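Succinate-semialdehyde dehydrogenase (Streptococcus pyogenes MGAS1882, PDB 4OGD) probably catalyses the oxidation of succinic semialdehyde to succinate, and binds NADP+ as cofactor through a Rossmann-type fold. Local coordinates at residues 124-129 with 151-156; 131-136 with 256-261; 204-209 with 227-232. One frame throughout, in Å; residues are numbered along the deposited sequence.

Interaction 1. Residues 124-129 with 151-156; sequences VILAVE and PMVLKH
Ile-125 pairs with Met-152, and Leu-126 with Val-153, in the parallel strands of a beta-alpha-beta unit. The unit runs from strand 124-128 through helix 136-148 to strand 152-155. It belongs to the Rossmann-type sheet of the aldehyde dehydrogenase fold, which in this family carries the cofactor. The strand axes lie 4.7 Å apart at an angle of 21°. Five backbone hydrogen bonds join the segments. In 124-129 they use only Ile-125, Ala-127 and Glu-129, because Val-124, Leu-126 and Val-128 turn their peptide groups to strand 200-206. Ala-127 uses both its N and its O toward 152-155: its N gives a bond to Val-153 O (2.8 Å) and its O takes one from Lys-155 N (2.8 Å).

On the face with helix 136-148, the Met-152 SD lies 3.8 Å from the CB of Ala-127. The Met-152 chain bends at its last torsion (chi3 -72°) and brings CE beside the CG2 of Ile-125. Further along, Leu-154 has CG anti to its backbone N (chi1 169°), and its CD1 sits 3.7 Å from Glu-129 CG. On the other face, Leu-126 CD1 meets Val-153 CG2 at 4.0 Å, the two side chains at about a right angle. Helix 22-41 packs here, with Val-28 against Val-153. At the far end, His-156 NE2 is hydrogen-bonded to Pro-134 O. The CB methylene of Glu-129 lies over one face of this imidazole as a CH-pi contact, with CB 4.2 Å from the ring centroid and displaced toward the rim.

Interaction 2. Residues 131-136 with 256-261; sequences WNFPYY and LYNAGQ
Asn-132 exchanges hydrogen bonds with Asn-258 and Gln-261, using its side chain for one and its backbone for the other. Asn-132 ND2 donates to Gln-261 O at 3.1 Å. The bond is fairly straight, and the acceptor lies in the amide plane of Asn-132. In return, Asn-258 ND2 donates to Asn-132 O at 3.1 Å. This bond is more bent (142° at the hydrogen), and the donor stands above the carbonyl plane. Lys-76 NZ is a second donor to Asn-132 O.

The turn 256-261 is also tied to itself. Asn-258 O accepts from Gln-261 N (2.9 Å) and from Gln-261 NE2 (3.1 Å), which reach it from opposite faces of its plane. The Gln-261 amide is further fixed by Ser-306 N, which donates to OE1.

These loops carry WNFP and NAGQ, sequences that fit motifs of the aldehyde dehydrogenase family. In relatives the first supplies an asparagine of the oxyanion hole. The second comes just before the cysteine nucleophile. The two loops probably meet at the catalytic centre, as in relatives.

Packing contacts flank the polar centre. CZ3 and CH2 of the Trp-131 indole meet the Gln-261 amide obliquely, with CH2 3.3 Å from OE1 and the two planes 52° apart. The Phe-133 ring has Asn-258 ND2 over one face, 3.8 Å from its CZ and offset toward the rim. Phe-133 and Tyr-257 meet edge against edge, with Phe-133 CZ 3.7 Å from Tyr-257 CE1. The Tyr-257 CG is anti to the backbone N (chi1 173°), which carries the ring out to this meeting.

Interaction 3. Residues 204-209 with 227-232; sequences CLTGSE and TLELGG
Leu-205 and Leu-228 sit side by side in a parallel strand pair of the Rossmann-type sheet. Strand 200-206, helix 209-221 and strand 225-229 form a beta-alpha-beta unit. The loop after the first strand begins the GSERGG sequence, which fits the GxxxxG cofactor-binding motif of aldehyde dehydrogenases. The LELGG sequence, running from the second strand into the following loop, is also a family signature, and its glutamate serves as a general base in relatives.

Three backbone bonds hold the pair. Leu-205 uses both its N, to Thr-227 O, and its O, from Glu-229 N (2.8 Å). Gly-207 N then reaches Glu-229 O at 2.9 Å. Gly-207 has phi 163°, where a CB would press on the preceding carbonyl oxygen. Just after it, Ser-208 is the N-cap of helix 209-221, with OG bonded to Gly-211 N.

On the face covered by helix 209-221, leucines meet. Leu-205 CD2 touches Leu-230 CD2 at 3.7 Å, the two side chains at about a right angle. Leu-230 CD1 lies against CA and CB of Glu-209. Leu-223 of the second subunit packs on Leu-228, Leu-230 and Glu-209. On the opposite face, Thr-206 and Glu-229 run side by side, with OG1 of the threonine 3.5 Å from CB of the glutamate. Glu-229 bends at chi2 (-86°), and its OE1 makes a long, weak ion pair with Arg-140.

Two waters bridge the segments. One donates to Leu-205 O and is bonded to Thr-227 OG1 at 2.8 Å. The other accepts from Glu-209 N at 2.9 Å and, weakly, from Gly-231 N at 3.3 Å.

Overall arrangement
Interactions 1 and 3 are parts of one sheet, with centres 14 Å apart. Strands 124-128 and 200-206 are neighbours in it, and Val-128 N lies 2.9 Å from Cys-204 O, a probable hydrogen bond. Glu-129 OE1 also makes a weak hydrogen bond to Thr-206 OG1. Segment 131-136 of interaction 2 follows strand 124-128, while 256-261 comes from the end of helix 244-256. Interactions 1 and 2 touch, though their centres are 20 Å apart. Interactions 2 and 3 do not touch; their nearest atoms are about 6 Å apart. By family resemblance, the C-terminal ends of these strands and the 131-136 and 256-261 loops probably border the cofactor and substrate sites.

Interaction 1. Residues 124-129 with 151-156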
# COMPACT_ATOMS: atom_id res chain seq x y z
N VAL A 124 -0.77 -16.19 0.32
CA VAL A 124 0.64 -16.38 0.67
C VAL A 124 1.39 -15.06 0.53
O VAL A 124 1.26 -14.36 -0.48
CB VAL A 124 1.31 -17.46 -0.21
CG1 VAL A 124 2.76 -17.70 0.23
CG2 VAL A 124 0.50 -18.75 -0.16
N ILE A 125 2.15 -14.71 1.56
CA ILE A 125 2.92 -13.47 1.56
C ILE A 125 4.40 -13.78 1.42
O ILE A 125 4.93 -14.61 2.16
CB ILE A 125 2.69 -12.68 2.86
CG1 ILE A 125 1.20 -12.35 3.03
CG2 ILE A 125 3.54 -11.42 2.89
CD1 ILE A 125 0.64 -11.52 1.90
N LEU A 126 5.07 -13.13 0.47
CA LEU A 126 6.53 -13.18 0.39
C LEU A 126 7.14 -12.09 1.24
O LEU A 126 6.87 -10.90 1.04
CB LEU A 126 7.00 -13.01 -1.06
CG LEU A 126 8.51 -12.78 -1.21
CD1 LEU A 126 9.32 -13.99 -0.75
CD2 LEU A 126 8.87 -12.43 -2.65
N ALA A 127 7.97 -12.50 2.20
CA ALA A 127 8.74 -11.56 3.00
C ALA A 127 10.19 -11.59 2.53
O ALA A 127 10.79 -12.66 2.41
CB ALA A 127 8.64 -11.92 4.48
N VAL A 128 10.73 -10.41 2.24
CA VAL A 128 12.14 -10.29 1.86
C VAL A 128 12.79 -9.49 2.98
O VAL A 128 12.45 -8.33 3.18
CB VAL A 128 12.31 -9.58 0.51
CG1 VAL A 128 13.79 -9.52 0.13
CG2 VAL A 128 11.51 -10.30 -0.57
N GLU A 129 13.70 -10.12 3.72
CA GLU A 129 14.25 -9.54 4.95
C GLU A 129 15.77 -9.47 4.93
O GLU A 129 16.43 -10.23 4.21
CB GLU A 129 13.74 -10.33 6.17
CG GLU A 129 12.20 -10.43 6.24
CD GLU A 129 11.50 -9.08 6.28
OE1 GLU A 129 12.13 -8.08 6.70
OE2 GLU A 129 10.30 -9.01 5.88
N PRO A 151 -0.21 -17.58 5.17
CA PRO A 151 1.07 -18.30 5.22
C PRO A 151 2.18 -17.44 4.60
O PRO A 151 1.90 -16.61 3.73
CB PRO A 151 0.80 -19.55 4.36
CG PRO A 151 -0.70 -19.72 4.38
CD PRO A 151 -1.21 -18.28 4.34
N MET A 152 3.42 -17.64 5.03
CA MET A 152 4.52 -16.78 4.59
C MET A 152 5.64 -17.61 3.97
O MET A 152 5.93 -18.74 4.40
CB MET A 152 5.03 -15.98 5.79
CG MET A 152 6.25 -15.11 5.54
SD MET A 152 6.46 -13.90 6.88
CE MET A 152 5.10 -12.81 6.49
N VAL A 153 6.25 -17.06 2.93
CA VAL A 153 7.51 -17.60 2.42
C VAL A 153 8.55 -16.50 2.56
O VAL A 153 8.25 -15.32 2.36
CB VAL A 153 7.40 -18.14 0.97
CG1 VAL A 153 6.44 -19.33 0.93
CG2 VAL A 153 6.93 -17.05 0.01
N LEU A 154 9.76 -16.90 2.95
CA LEU A 154 10.80 -15.96 3.35
C LEU A 154 12.04 -16.04 2.47
O LEU A 154 12.64 -17.11 2.32
CB LEU A 154 11.22 -16.26 4.79
CG LEU A 154 12.48 -15.55 5.29
CD1 LEU A 154 12.23 -14.04 5.39
CD2 LEU A 154 12.91 -16.12 6.64
N LYS A 155 12.41 -14.91 1.89
CA LYS A 155 13.71 -14.80 1.25
C LYS A 155 14.57 -13.90 2.12
O LYS A 155 14.32 -12.70 2.24
CB LYS A 155 13.56 -14.24 -0.17
CG LYS A 155 14.75 -14.54 -1.07
CD LYS A 155 15.73 -13.40 -1.05
CE LYS A 155 17.03 -13.79 -1.76
NZ LYS A 155 18.19 -13.62 -0.84
N HIS A 156 15.58 -14.49 2.77
CA HIS A 156 16.44 -13.76 3.68
C HIS A 156 17.76 -13.40 3.01
O HIS A 156 18.04 -13.84 1.90
CB HIS A 156 16.69 -14.60 4.94
CG HIS A 156 16.72 -13.80 6.21
ND1 HIS A 156 17.32 -12.56 6.29
CD2 HIS A 156 16.20 -14.05 7.43
CE1 HIS A 156 17.17 -12.09 7.52
NE2 HIS A 156 16.50 -12.97 8.23

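Interaction 2. Residues 131-136 with 256-261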
# COMPACT_ATOMS: atom_id res chain seq x y z
N TRP A 131 19.91 -8.63 6.66
CA TRP A 131 20.82 -9.19 7.67
C TRP A 131 21.00 -8.38 8.95
O TRP A 131 21.52 -8.91 9.94
CB TRP A 131 22.20 -9.44 7.04
CG TRP A 131 22.74 -8.22 6.34
CD1 TRP A 131 22.69 -7.97 5.00
CD2 TRP A 131 23.37 -7.09 6.94
NE1 TRP A 131 23.27 -6.75 4.73
CE2 TRP A 131 23.69 -6.19 5.91
CE3 TRP A 131 23.71 -6.74 8.26
CZ2 TRP A 131 24.33 -4.97 6.15
CZ3 TRP A 131 24.33 -5.53 8.50
CH2 TRP A 131 24.63 -4.66 7.45
N ASN A 132 20.60 -7.12 8.97
CA ASN A 132 20.98 -6.31 10.13
C ASN A 132 20.23 -6.64 11.43
O ASN A 132 20.79 -6.50 12.52
CB ASN A 132 21.03 -4.80 9.83
CG ASN A 132 19.68 -4.22 9.50
OD1 ASN A 132 18.76 -4.93 9.10
ND2 ASN A 132 19.55 -2.90 9.68
N PHE A 133 18.99 -7.09 11.30
CA PHE A 133 18.21 -7.61 12.43
C PHE A 133 17.52 -8.88 11.93
O PHE A 133 16.33 -8.86 11.60
CB PHE A 133 17.19 -6.58 12.94
CG PHE A 133 17.81 -5.35 13.54
CD1 PHE A 133 18.06 -5.26 14.90
CD2 PHE A 133 18.15 -4.26 12.73
CE1 PHE A 133 18.64 -4.11 15.45
CE2 PHE A 133 18.72 -3.11 13.27
CZ PHE A 133 18.97 -3.04 14.63
N PRO A 134 18.27 -9.98 11.86
CA PRO A 134 17.84 -11.20 11.16
C PRO A 134 16.57 -11.83 11.73
O PRO A 134 15.84 -12.49 10.99
CB PRO A 134 19.02 -12.17 11.36
CG PRO A 134 20.18 -11.31 11.71
CD PRO A 134 19.60 -10.14 12.48
N TYR A 135 16.31 -11.64 13.02
CA TYR A 135 15.10 -12.21 13.62
C TYR A 135 13.97 -11.20 13.75
O TYR A 135 12.82 -11.50 13.38
CB TYR A 135 15.42 -12.86 14.98
CG TYR A 135 15.53 -14.37 14.86
CD1 TYR A 135 16.43 -14.93 13.97
CD2 TYR A 135 14.71 -15.22 15.60
CE1 TYR A 135 16.52 -16.30 13.83
CE2 TYR A 135 14.80 -16.60 15.46
CZ TYR A 135 15.71 -17.13 14.56
OH TYR A 135 15.81 -18.50 14.40
N TYR A 136 14.28 -10.02 14.28
CA TYR A 136 13.31 -8.96 14.47
C TYR A 136 12.60 -8.57 13.19
O TYR A 136 11.38 -8.39 13.19
CB TYR A 136 13.99 -7.76 15.14
CG TYR A 136 13.29 -6.42 15.06
CD1 TYR A 136 12.20 -6.12 15.87
CD2 TYR A 136 13.76 -5.44 14.21
CE1 TYR A 136 11.58 -4.86 15.81
CE2 TYR A 136 13.15 -4.20 14.13
CZ TYR A 136 12.07 -3.91 14.94
OH TYR A 136 11.47 -2.67 14.85
N LEU A 256 26.33 4.09 17.37
CA LEU A 256 27.22 2.93 17.36
C LEU A 256 26.57 1.58 17.69
O LEU A 256 27.21 0.54 17.55
CB LEU A 256 28.44 3.18 18.26
CG LEU A 256 29.29 4.39 17.86
CD1 LEU A 256 30.46 4.52 18.81
CD2 LEU A 256 29.80 4.24 16.45
N TYR A 257 25.32 1.60 18.12
CA TYR A 257 24.58 0.35 18.29
C TYR A 257 24.55 -0.39 16.95
O TYR A 257 24.32 0.22 15.90
CB TYR A 257 23.17 0.66 18.78
CG TYR A 257 22.25 -0.53 18.84
CD1 TYR A 257 21.44 -0.86 17.75
CD2 TYR A 257 22.15 -1.30 19.99
CE1 TYR A 257 20.60 -1.93 17.80
CE2 TYR A 257 21.29 -2.39 20.05
CZ TYR A 257 20.52 -2.69 18.94
OH TYR A 257 19.65 -3.76 18.94
N ASN A 258 24.79 -1.70 17.00
CA ASN A 258 24.87 -2.54 15.80
C ASN A 258 25.90 -2.01 14.81
O ASN A 258 25.74 -2.14 13.59
CB ASN A 258 23.49 -2.71 15.15
CG ASN A 258 23.36 -4.01 14.35
OD1 ASN A 258 24.09 -4.98 14.58
ND2 ASN A 258 22.40 -4.04 13.43
N ALA A 259 26.96 -1.41 15.35
CA ALA A 259 28.03 -0.77 14.58
C ALA A 259 27.52 0.23 13.56
O ALA A 259 28.14 0.44 12.51
CB ALA A 259 28.94 -1.84 13.92
N GLY A 260 26.38 0.85 13.86
CA GLY A 260 25.82 1.87 12.99
C GLY A 260 25.01 1.32 11.84
O GLY A 260 24.50 2.09 11.02
N GLN A 261 24.87 -0.00 11.78
CA GLN A 261 24.20 -0.66 10.67
C GLN A 261 22.70 -0.74 10.94
O GLN A 261 22.11 -1.83 10.99
CB GLN A 261 24.78 -2.06 10.48
CG GLN A 261 26.30 -2.06 10.31
CD GLN A 261 26.87 -3.47 10.29
OE1 GLN A 261 27.33 -3.96 9.25
NE2 GLN A 261 26.84 -4.14 11.44

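Interaction 3. Residues 204-209 with 227-232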
# COMPACT_ATOMS: atom_id res chain seq x y z
N CYS A 204 6.24 -8.07 1.38
CA CYS A 204 6.75 -7.10 2.33
C CYS A 204 8.26 -7.18 2.33
O CYS A 204 8.84 -8.27 2.46
CB CYS A 204 6.18 -7.32 3.75
SG CYS A 204 6.33 -9.02 4.37
N LEU A 205 8.92 -6.04 2.18
CA LEU A 205 10.37 -6.02 2.15
C LEU A 205 10.93 -5.05 3.16
O LEU A 205 10.43 -3.94 3.31
CB LEU A 205 10.88 -5.66 0.75
CG LEU A 205 12.40 -5.60 0.55
CD1 LEU A 205 12.76 -6.06 -0.85
CD2 LEU A 205 12.98 -4.19 0.80
N THR A 206 11.99 -5.49 3.82
CA THR A 206 12.83 -4.61 4.62
C THR A 206 14.24 -4.76 4.07
O THR A 206 14.72 -5.88 3.88
CB THR A 206 12.80 -5.02 6.09
OG1 THR A 206 11.45 -4.93 6.57
CG2 THR A 206 13.67 -4.08 6.91
N GLY A 207 14.89 -3.65 3.78
CA GLY A 207 16.24 -3.72 3.24
C GLY A 207 16.66 -2.42 2.60
O GLY A 207 16.28 -1.35 3.06
N SER A 208 17.44 -2.52 1.53
CA SER A 208 18.02 -1.34 0.89
C SER A 208 17.09 -0.82 -0.18
O SER A 208 16.25 -1.56 -0.70
CB SER A 208 19.35 -1.69 0.24
OG SER A 208 19.11 -2.44 -0.95
N GLU A 209 17.27 0.44 -0.55
CA GLU A 209 16.37 1.00 -1.53
C GLU A 209 16.58 0.42 -2.93
O GLU A 209 15.65 0.43 -3.73
CB GLU A 209 16.40 2.52 -1.54
CG GLU A 209 17.72 3.13 -1.93
CD GLU A 209 17.58 4.63 -2.07
OE1 GLU A 209 17.05 5.09 -3.10
OE2 GLU A 209 17.99 5.34 -1.14
N THR A 227 4.65 -3.52 0.99
CA THR A 227 5.12 -2.54 1.95
C THR A 227 6.64 -2.53 1.84
O THR A 227 7.25 -3.57 1.57
CB THR A 227 4.73 -2.89 3.39
OG1 THR A 227 5.23 -4.19 3.72
CG2 THR A 227 3.22 -2.84 3.56
N LEU A 228 7.25 -1.37 2.04
CA LEU A 228 8.70 -1.23 1.95
C LEU A 228 9.24 -0.53 3.19
O LEU A 228 8.85 0.60 3.50
CB LEU A 228 9.10 -0.41 0.72
CG LEU A 228 8.79 -0.98 -0.66
CD1 LEU A 228 9.31 -0.04 -1.73
CD2 LEU A 228 9.38 -2.38 -0.83
N GLU A 229 10.17 -1.20 3.86
CA GLU A 229 10.87 -0.64 5.02
C GLU A 229 12.33 -0.53 4.64
O GLU A 229 13.05 -1.53 4.60
CB GLU A 229 10.69 -1.56 6.23
CG GLU A 229 9.25 -1.67 6.74
CD GLU A 229 8.87 -0.58 7.72
OE1 GLU A 229 9.74 0.26 8.08
OE2 GLU A 229 7.68 -0.56 8.14
N LEU A 230 12.76 0.69 4.32
CA LEU A 230 14.08 0.87 3.73
C LEU A 230 15.04 1.63 4.65
O LEU A 230 14.85 1.66 5.87
CB LEU A 230 13.95 1.57 2.37
CG LEU A 230 12.90 0.92 1.45
CD1 LEU A 230 12.80 1.71 0.14
CD2 LEU A 230 13.24 -0.56 1.17
N GLY A 231 16.07 2.22 4.07
CA GLY A 231 17.11 2.85 4.86
C GLY A 231 16.68 4.21 5.36
O GLY A 231 15.58 4.68 5.06
N GLY A 232 17.57 4.85 6.11
CA GLY A 232 17.31 6.19 6.59
C GLY A 232 18.59 7.00 6.69
O GLY A 232 19.69 6.46 6.61
O HOH W 1 7.82 -3.83 4.63
O HOH W 2 18.21 2.15 1.59